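Esterase A (Caulobacter crescentus, PDB 5GKV) probably hydrolyses ester substrates, as a serine hydrolase of the family that unites penicillin-binding proteins and beta-lactamases. Local coordinates at residues V85-I90 with A320-N325; A125-A130 with E303-R308; D137-A142 with K243-P248. One frame throughout, in Å; residues are numbered along the deposited sequence.

Interaction 1 of 3, residues V85-I90 with A320-N325; sequences VAALLI and AGFMRN
Ala87 meets the Phe322 ring from directly above: its CB stands 3.6 Å from the ring centroid, 9° off the normal, in a CH-pi contact spread nearly evenly over all six ring carbons. At the far end of the ring, Phe322 CZ comes 3.6 Å from the backbone N of Leu88. This is the tight part. The same methyl also presses on the preceding loop, with Ala87 CB 3.5 Å from Ala320 O. Gly321 lets the backbones close to 5.0 Å between Ala87 CA and Gly321 CA: a CB here would run into Ala87 CB, and its positive phi (95°) by itself calls for glycine. The looser part holds a water, which donates to Ala87 O (2.8 Å) and to Ala320 O (2.7 Å) and so joins two carbonyls that cannot bond each other. Leu88 touches more lightly, its CB 4.2 Å from Phe322 CZ. Leu280 of helix 270-281 packs on both Leu88 and Phe322, and Phe338 meets Phe322 edge-to-face. The contact seats helix 82-95, which begins inside the family's Ser-Xaa-Xaa-Lys sequence, on the loop leading into edge strand 323-324, an arrangement characteristic of the beta-lactamase/penicillin-binding-protein fold.

Interaction 2 of 3, residues A125-A130 with E303-R308; sequences ALSHQA and ERLRGR
A Schellman motif closes helix 122-126 and brings Ser127 and Gln129 against Arg304 and Leu305. His128, with positive phi, is its C-prime residue, and the reversal there leaves the side chains of Ser127 and Gln129 on the same flank. They are tied to each other: Gln129 NE2 donates to Ser127 OG over 2.8 Å, almost straight at 174° and in the amide plane, while Ser127 OG is also hydrogen-bonded to Glu123 O one turn back. The hydroxyl is thus gripped twice and the amide held in a fixed rotation as a surface for Leu305. Leu305 CD2 rests 3.8 Å from Gln129 NE2, and CD1 touches the amide carbon CD of Gln129; the two side chains lie alongside, pointing opposite ways. The same CD2 lies 3.8 Å from Ser127 O. Leu305 belongs to strand 305-306, which pairs antiparallel with strand 315-318 in a two-stranded sheet whose Trp318 also touches Ser127 and Leu305. Arg304 offers its aliphatic root, CB 3.8 Å from Ser127 OG, and bends at chi2 (48°), crossing Gln129 at about a right angle. The guanidinium turns off to other partners: NE forms a salt bridge with Glu123, NH1 bonds the carbonyls of Ala299 and Ala302, and Tyr101 makes a cation-pi contact with the group.

Interaction 3 of 3, residues D137-A142 with K243-P248; sequences DETDPA and KPWSSP
A type I beta turn from Lys243 to Ser246 lifts Trp245 against the loop 137-142, whose backbone runs over one face of the indole. Thr139 CB sits 3.7 Å from the centroid of the five-membered ring, 14° off its normal, and Glu138 CA 3.9 Å from that of the six-membered ring, both as CH-pi contacts. Beyond them Asp137 O comes within 3.1 Å of Trp245 CZ2, displaced toward the rim. That carbonyl is fixed by the hydroxyl of Thr139, OG1 donating to Asp137 O over 2.6 Å from 32° outside the carbonyl plane. On the opposite face Lys243 CB lies 3.4 Å above the ring plane, so the indole is sandwiched between the loop and its own turn. The ring nitrogen NE1 bonds to Phe135 O, and Trp245 O accepts from Trp144 NE1. At the other end Pro141 stands beside the root of the tryptophan, its CG 4.2 Å from Trp245 CB. Around this proline the loop forms an Asx turn, in which Ala142 N donates to Asp140 OD1 at 2.8 Å from above the carboxylate plane. The arrangement is that of a tryptophan at the third position of a type I turn, its indole packed under a crossing loop; here it pins loop 243-248 to loop 137-142 in the mainly helical part of the fold.

How the interactions relate
The three contacts are nested along the chain: 85-90, 125-130 and 137-142 are followed by their partners in reverse order, 243-248, 303-308 and 320-325, so interaction 3 lies inside interaction 2 and both inside interaction 1. Interactions 1 and 2 have centres 12 Å apart and touch; Leu126 of helix 122-126 bridges them, its CD1 3.5 Å from Ile90 CG2 and its CB against Gly321. They thus adjoin beside the helix that carries part of the Ser-Xaa-Xaa-Lys sequence, probably close to the active site. Interaction 3 is separate packing at the periphery of the helical region, its nearest atoms about 15 Å from interaction 1 and about 13 Å from interaction 2.

Interaction 1 of 3, residues V85-I90 with A320-N325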
loop_
_atom_site.group_PDB
_atom_site.type_symbol
_atom_site.label_atom_id
_atom_site.label_comp_id
_atom_site.label_asym_id
_atom_site.label_seq_id
_atom_site.Cartn_x
_atom_site.Cartn_y
_atom_site.Cartn_z
ATOM N N VAL A 85 4.076 2.139 -1.631
ATOM C CA VAL A 85 4.871 2.560 -2.784
ATOM C C VAL A 85 4.748 4.067 -2.989
ATOM O O VAL A 85 5.748 4.759 -3.223
ATOM C CB VAL A 85 4.460 1.782 -4.052
ATOM C CG1 VAL A 85 5.316 2.247 -5.280
ATOM C CG2 VAL A 85 4.622 0.271 -3.834
ATOM N N ALA A 86 3.527 4.603 -2.893
ATOM C CA ALA A 86 3.357 6.046 -2.995
ATOM C C ALA A 86 4.161 6.759 -1.917
ATOM O O ALA A 86 4.807 7.782 -2.181
ATOM C CB ALA A 86 1.873 6.405 -2.895
ATOM N N ALA A 87 4.154 6.213 -0.697
ATOM C CA ALA A 87 4.886 6.852 0.389
ATOM C C ALA A 87 6.380 6.871 0.103
ATOM O O ALA A 87 7.048 7.888 0.325
ATOM C CB ALA A 87 4.597 6.146 1.708
ATOM N N LEU A 88 6.914 5.759 -0.407
ATOM C CA LEU A 88 8.325 5.706 -0.764
ATOM C C LEU A 88 8.663 6.746 -1.828
ATOM O O LEU A 88 9.687 7.426 -1.734
ATOM C CB LEU A 88 8.680 4.291 -1.246
ATOM C CG LEU A 88 10.141 3.922 -1.567
ATOM C CD1 LEU A 88 10.237 2.427 -1.680
ATOM C CD2 LEU A 88 10.636 4.489 -2.860
ATOM N N LEU A 89 7.823 6.876 -2.857
ATOM C CA LEU A 89 8.123 7.826 -3.927
ATOM C C LEU A 89 8.180 9.254 -3.398
ATOM O O LEU A 89 9.068 10.026 -3.786
ATOM C CB LEU A 89 7.097 7.704 -5.054
ATOM C CG LEU A 89 7.129 6.364 -5.802
ATOM C CD1 LEU A 89 5.964 6.243 -6.798
ATOM C CD2 LEU A 89 8.468 6.194 -6.504
ATOM N N ILE A 90 7.273 9.616 -2.482
ATOM C CA ILE A 90 7.341 10.938 -1.862
ATOM C C ILE A 90 8.593 11.053 -1.001
ATOM O O ILE A 90 9.308 12.063 -1.053
ATOM C CB ILE A 90 6.066 11.236 -1.039
ATOM C CG1 ILE A 90 4.841 11.430 -1.951
ATOM C CG2 ILE A 90 6.279 12.459 -0.160
ATOM C CD1 ILE A 90 4.900 12.668 -2.841
ATOM N N ALA A 320 4.635 9.049 7.448
ATOM C CA ALA A 320 4.280 9.858 6.275
ATOM C C ALA A 320 3.805 8.946 5.135
ATOM O O ALA A 320 4.472 8.755 4.112
ATOM C CB ALA A 320 5.455 10.733 5.852
ATOM N N GLY A 321 2.597 8.404 5.323
ATOM C CA GLY A 321 1.980 7.479 4.396
ATOM C C GLY A 321 2.179 6.011 4.725
ATOM O O GLY A 321 1.345 5.184 4.336
ATOM N N PHE A 322 3.244 5.665 5.445
ATOM C CA PHE A 322 3.437 4.300 5.929
ATOM C C PHE A 322 2.639 4.075 7.217
ATOM O O PHE A 322 2.551 4.953 8.082
ATOM C CB PHE A 322 4.926 4.022 6.204
ATOM C CG PHE A 322 5.819 4.070 4.988
ATOM C CD1 PHE A 322 5.780 3.058 4.039
ATOM C CD2 PHE A 322 6.743 5.106 4.822
ATOM C CE1 PHE A 322 6.632 3.082 2.923
ATOM C CE2 PHE A 322 7.587 5.153 3.697
ATOM C CZ PHE A 322 7.530 4.135 2.747
ATOM N N MET A 323 2.060 2.884 7.348
ATOM C CA MET A 323 1.529 2.451 8.630
ATOM C C MET A 323 2.676 1.890 9.462
ATOM O O MET A 323 3.411 1.010 9.002
ATOM C CB MET A 323 0.434 1.399 8.435
ATOM C CG MET A 323 -0.280 1.018 9.733
ATOM S SD MET A 323 -1.668 -0.119 9.498
ATOM C CE MET A 323 -1.891 -0.040 7.683
ATOM N N ARG A 324 2.857 2.419 10.665
ATOM C CA ARG A 324 3.828 1.825 11.571
ATOM C C ARG A 324 3.207 0.609 12.270
ATOM O O ARG A 324 1.993 0.409 12.259
ATOM C CB ARG A 324 4.314 2.872 12.581
ATOM C CG ARG A 324 4.862 4.129 11.883
ATOM C CD ARG A 324 5.362 5.178 12.883
ATOM N NE ARG A 324 6.583 4.734 13.551
ATOM C CZ ARG A 324 6.637 4.287 14.799
ATOM N NH1 ARG A 324 5.533 4.230 15.531
ATOM N NH2 ARG A 324 7.804 3.901 15.315
ATOM N N ASN A 325 4.065 -0.230 12.851
ATOM C CA ASN A 325 3.614 -1.562 13.252
ATOM C C ASN A 325 2.878 -1.525 14.590
ATOM O O ASN A 325 1.772 -2.065 14.713
ATOM C CB ASN A 325 4.807 -2.521 13.280
ATOM C CG ASN A 325 4.383 -3.989 13.341
ATOM O OD1 ASN A 325 3.279 -4.357 12.924
ATOM N ND2 ASN A 325 5.266 -4.827 13.867
HETATM O O HOH W 1 6.403 9.700 2.427
#

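Interaction 2 of 3, residues A125-A130 with E303-R308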
loop_
_atom_site.group_PDB
_atom_site.type_symbol
_atom_site.label_atom_id
_atom_site.label_comp_id
_atom_site.label_asym_id
_atom_site.label_seq_id
_atom_site.Cartn_x
_atom_site.Cartn_y
_atom_site.Cartn_z
ATOM N N ALA A 125 -0.957 15.636 5.068
ATOM C CA ALA A 125 -1.753 14.975 4.036
ATOM C C ALA A 125 -1.478 13.481 3.996
ATOM O O ALA A 125 -2.408 12.671 3.874
ATOM C CB ALA A 125 -1.460 15.581 2.661
ATOM N N LEU A 126 -0.204 13.099 4.070
ATOM C CA LEU A 126 0.165 11.696 3.916
ATOM C C LEU A 126 -0.146 10.868 5.150
ATOM O O LEU A 126 -0.232 9.643 5.035
ATOM C CB LEU A 126 1.651 11.567 3.567
ATOM C CG LEU A 126 2.036 12.130 2.194
ATOM C CD1 LEU A 126 3.538 11.973 1.988
ATOM C CD2 LEU A 126 1.261 11.428 1.087
ATOM N N SER A 127 -0.363 11.498 6.308
ATOM C CA SER A 127 -0.770 10.784 7.508
ATOM C C SER A 127 -2.273 10.906 7.786
ATOM O O SER A 127 -2.714 10.671 8.918
ATOM C CB SER A 127 0.055 11.255 8.711
ATOM O OG SER A 127 -0.055 12.661 8.910
ATOM N N HIS A 128 -3.065 11.237 6.766
ATOM C CA HIS A 128 -4.519 11.173 6.815
ATOM C C HIS A 128 -5.096 12.186 7.795
ATOM O O HIS A 128 -6.135 11.949 8.406
ATOM C CB HIS A 128 -4.984 9.729 7.122
ATOM C CG HIS A 128 -4.386 8.728 6.170
ATOM N ND1 HIS A 128 -4.899 8.508 4.904
ATOM C CD2 HIS A 128 -3.269 7.967 6.259
ATOM C CE1 HIS A 128 -4.142 7.628 4.267
ATOM N NE2 HIS A 128 -3.144 7.281 5.065
ATOM N N GLN A 129 -4.436 13.340 7.924
ATOM C CA GLN A 129 -4.892 14.384 8.828
ATOM C C GLN A 129 -5.686 15.483 8.139
ATOM O O GLN A 129 -6.343 16.272 8.833
ATOM C CB GLN A 129 -3.697 15.016 9.540
ATOM C CG GLN A 129 -2.960 14.070 10.439
ATOM C CD GLN A 129 -1.915 14.802 11.233
ATOM O OE1 GLN A 129 -2.248 15.647 12.064
ATOM N NE2 GLN A 129 -0.647 14.510 10.973
ATOM N N ALA A 130 -5.639 15.564 6.804
ATOM C CA ALA A 130 -6.144 16.732 6.088
ATOM C C ALA A 130 -7.658 16.725 5.887
ATOM O O ALA A 130 -8.171 17.625 5.217
ATOM C CB ALA A 130 -5.454 16.863 4.727
ATOM N N GLU A 303 6.749 8.625 13.539
ATOM C CA GLU A 303 5.353 8.788 13.914
ATOM C C GLU A 303 4.921 10.242 13.790
ATOM O O GLU A 303 5.505 11.128 14.417
ATOM C CB GLU A 303 5.124 8.308 15.343
ATOM C CG GLU A 303 3.670 8.419 15.759
ATOM C CD GLU A 303 3.428 7.858 17.145
ATOM O OE1 GLU A 303 3.564 8.620 18.119
ATOM O OE2 GLU A 303 3.114 6.654 17.254
ATOM N N ARG A 304 3.887 10.475 12.992
ATOM C CA ARG A 304 3.237 11.775 12.917
ATOM C C ARG A 304 2.159 11.918 13.978
ATOM O O ARG A 304 2.069 12.962 14.643
ATOM C CB ARG A 304 2.632 11.976 11.526
ATOM C CG ARG A 304 3.542 12.710 10.542
ATOM C CD ARG A 304 4.938 12.136 10.540
ATOM N NE ARG A 304 5.836 12.827 9.615
ATOM C CZ ARG A 304 6.893 12.262 9.045
ATOM N NH1 ARG A 304 7.186 10.975 9.287
ATOM N NH2 ARG A 304 7.659 12.982 8.228
ATOM N N LEU A 305 1.337 10.884 14.145
ATOM C CA LEU A 305 0.335 10.860 15.199
ATOM C C LEU A 305 -0.121 9.424 15.403
ATOM O O LEU A 305 0.106 8.550 14.556
ATOM C CB LEU A 305 -0.858 11.758 14.881
ATOM C CG LEU A 305 -1.943 11.229 13.956
ATOM C CD1 LEU A 305 -3.176 12.142 14.071
ATOM C CD2 LEU A 305 -1.451 11.124 12.512
ATOM N N ARG A 306 -0.788 9.204 16.539
ATOM C CA ARG A 306 -1.232 7.880 16.948
ATOM C C ARG A 306 -2.532 8.003 17.728
ATOM O O ARG A 306 -2.702 8.937 18.514
ATOM C CB ARG A 306 -0.162 7.187 17.795
ATOM C CG ARG A 306 -0.608 5.858 18.361
ATOM C CD ARG A 306 0.500 5.189 19.129
ATOM N NE ARG A 306 -0.037 4.140 19.987
ATOM C CZ ARG A 306 0.706 3.285 20.675
ATOM N NH1 ARG A 306 2.027 3.339 20.584
ATOM N NH2 ARG A 306 0.122 2.368 21.440
ATOM N N GLY A 307 -3.433 7.066 17.512
ATOM C CA GLY A 307 -4.718 7.077 18.184
ATOM C C GLY A 307 -5.750 6.390 17.319
ATOM O O GLY A 307 -5.446 5.858 16.247
ATOM N N ARG A 308 -6.987 6.396 17.822
ATOM C CA ARG A 308 -8.099 5.796 17.094
ATOM C C ARG A 308 -8.326 6.518 15.774
ATOM O O ARG A 308 -8.517 7.735 15.741
ATOM C CB ARG A 308 -9.389 5.857 17.920
ATOM C CG ARG A 308 -10.297 4.666 17.664
ATOM C CD ARG A 308 -9.766 3.488 18.472
ATOM N NE ARG A 308 -10.255 2.193 18.016
ATOM C CZ ARG A 308 -9.753 1.039 18.442
ATOM N NH1 ARG A 308 -8.752 1.044 19.322
ATOM N NH2 ARG A 308 -10.245 -0.110 17.995
#

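Interaction 3 of 3, residues D137-A142 with K243-P248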
loop_
_atom_site.group_PDB
_atom_site.type_symbol
_atom_site.label_atom_id
_atom_site.label_comp_id
_atom_site.label_asym_id
_atom_site.label_seq_id
_atom_site.Cartn_x
_atom_site.Cartn_y
_atom_site.Cartn_z
ATOM N N ASP A 137 -20.311 14.915 -0.656
ATOM C CA ASP A 137 -21.368 15.440 -1.504
ATOM C C ASP A 137 -21.509 14.614 -2.780
ATOM O O ASP A 137 -20.568 13.954 -3.230
ATOM C CB ASP A 137 -21.067 16.893 -1.866
ATOM C CG ASP A 137 -19.761 17.029 -2.646
ATOM O OD1 ASP A 137 -18.709 16.550 -2.145
ATOM O OD2 ASP A 137 -19.791 17.584 -3.771
ATOM N N GLU A 138 -22.700 14.693 -3.376
ATOM C CA GLU A 138 -23.028 13.915 -4.568
ATOM C C GLU A 138 -21.929 14.030 -5.621
ATOM O O GLU A 138 -21.485 15.126 -5.957
ATOM C CB GLU A 138 -24.372 14.390 -5.136
ATOM C CG GLU A 138 -24.741 13.770 -6.476
ATOM C CD GLU A 138 -25.484 12.449 -6.333
ATOM O OE1 GLU A 138 -26.045 12.210 -5.241
ATOM O OE2 GLU A 138 -25.490 11.665 -7.309
ATOM N N THR A 139 -21.475 12.889 -6.131
ATOM C CA THR A 139 -20.330 12.883 -7.026
ATOM C C THR A 139 -20.504 11.784 -8.060
ATOM O O THR A 139 -20.967 10.686 -7.736
ATOM C CB THR A 139 -19.015 12.683 -6.242
ATOM O OG1 THR A 139 -18.890 13.703 -5.237
ATOM C CG2 THR A 139 -17.799 12.744 -7.180
ATOM N N ASP A 140 -20.150 12.098 -9.302
ATOM C CA ASP A 140 -20.131 11.109 -10.368
ATOM C C ASP A 140 -19.160 10.000 -9.980
ATOM O O ASP A 140 -17.994 10.294 -9.685
ATOM C CB ASP A 140 -19.709 11.771 -11.683
ATOM C CG ASP A 140 -19.641 10.795 -12.863
ATOM O OD1 ASP A 140 -19.723 9.560 -12.670
ATOM O OD2 ASP A 140 -19.487 11.274 -14.009
ATOM N N PRO A 141 -19.589 8.732 -9.953
ATOM C CA PRO A 141 -18.671 7.651 -9.553
ATOM C C PRO A 141 -17.531 7.398 -10.530
ATOM O O PRO A 141 -16.602 6.654 -10.182
ATOM C CB PRO A 141 -19.592 6.427 -9.454
ATOM C CG PRO A 141 -20.972 7.000 -9.265
ATOM C CD PRO A 141 -20.980 8.259 -10.075
ATOM N N ALA A 142 -17.559 7.977 -11.731
ATOM C CA ALA A 142 -16.450 7.831 -12.670
ATOM C C ALA A 142 -15.430 8.957 -12.559
ATOM O O ALA A 142 -14.483 8.994 -13.358
ATOM C CB ALA A 142 -16.972 7.751 -14.109
ATOM N N LYS A 243 -20.492 5.753 0.233
ATOM C CA LYS A 243 -21.223 6.474 -0.794
ATOM C C LYS A 243 -21.221 5.676 -2.085
ATOM O O LYS A 243 -20.350 4.825 -2.300
ATOM C CB LYS A 243 -20.601 7.854 -1.037
ATOM C CG LYS A 243 -20.603 8.759 0.180
ATOM C CD LYS A 243 -22.030 8.992 0.663
ATOM C CE LYS A 243 -22.099 10.058 1.748
ATOM N NZ LYS A 243 -23.515 10.278 2.169
ATOM N N PRO A 244 -22.196 5.913 -2.968
ATOM C CA PRO A 244 -22.160 5.262 -4.291
ATOM C C PRO A 244 -20.905 5.588 -5.080
ATOM O O PRO A 244 -20.515 4.808 -5.959
ATOM C CB PRO A 244 -23.416 5.810 -4.992
ATOM C CG PRO A 244 -24.312 6.252 -3.888
ATOM C CD PRO A 244 -23.404 6.738 -2.785
ATOM N N TRP A 245 -20.254 6.713 -4.786
ATOM C CA TRP A 245 -19.062 7.142 -5.495
ATOM C C TRP A 245 -17.779 6.910 -4.701
ATOM O O TRP A 245 -16.710 7.343 -5.141
ATOM C CB TRP A 245 -19.190 8.621 -5.855
ATOM C CG TRP A 245 -19.469 9.449 -4.660
ATOM C CD1 TRP A 245 -18.553 9.969 -3.789
ATOM C CD2 TRP A 245 -20.758 9.840 -4.169
ATOM N NE1 TRP A 245 -19.190 10.668 -2.792
ATOM C CE2 TRP A 245 -20.544 10.607 -3.001
ATOM C CE3 TRP A 245 -22.073 9.616 -4.601
ATOM C CZ2 TRP A 245 -21.596 11.159 -2.262
ATOM C CZ3 TRP A 245 -23.118 10.170 -3.869
ATOM C CH2 TRP A 245 -22.872 10.933 -2.712
ATOM N N SER A 246 -17.856 6.249 -3.542
ATOM C CA SER A 246 -16.669 6.084 -2.709
ATOM C C SER A 246 -15.565 5.298 -3.423
ATOM O O SER A 246 -14.376 5.532 -3.168
ATOM C CB SER A 246 -17.041 5.413 -1.379
ATOM O OG SER A 246 -17.816 6.273 -0.539
ATOM N N SER A 247 -15.920 4.382 -4.330
ATOM C CA SER A 247 -14.869 3.633 -5.009
ATOM C C SER A 247 -14.991 3.792 -6.523
ATOM O O SER A 247 -16.085 4.043 -7.037
ATOM C CB SER A 247 -14.925 2.145 -4.636
ATOM O OG SER A 247 -16.022 1.521 -5.269
ATOM N N PRO A 248 -13.877 3.666 -7.268
ATOM C CA PRO A 248 -13.898 3.870 -8.722
ATOM C C PRO A 248 -14.785 2.875 -9.466
ATOM O O PRO A 248 -14.868 1.727 -9.036
ATOM C CB PRO A 248 -12.424 3.692 -9.119
ATOM C CG PRO A 248 -11.658 3.998 -7.871
ATOM C CD PRO A 248 -12.506 3.449 -6.767
#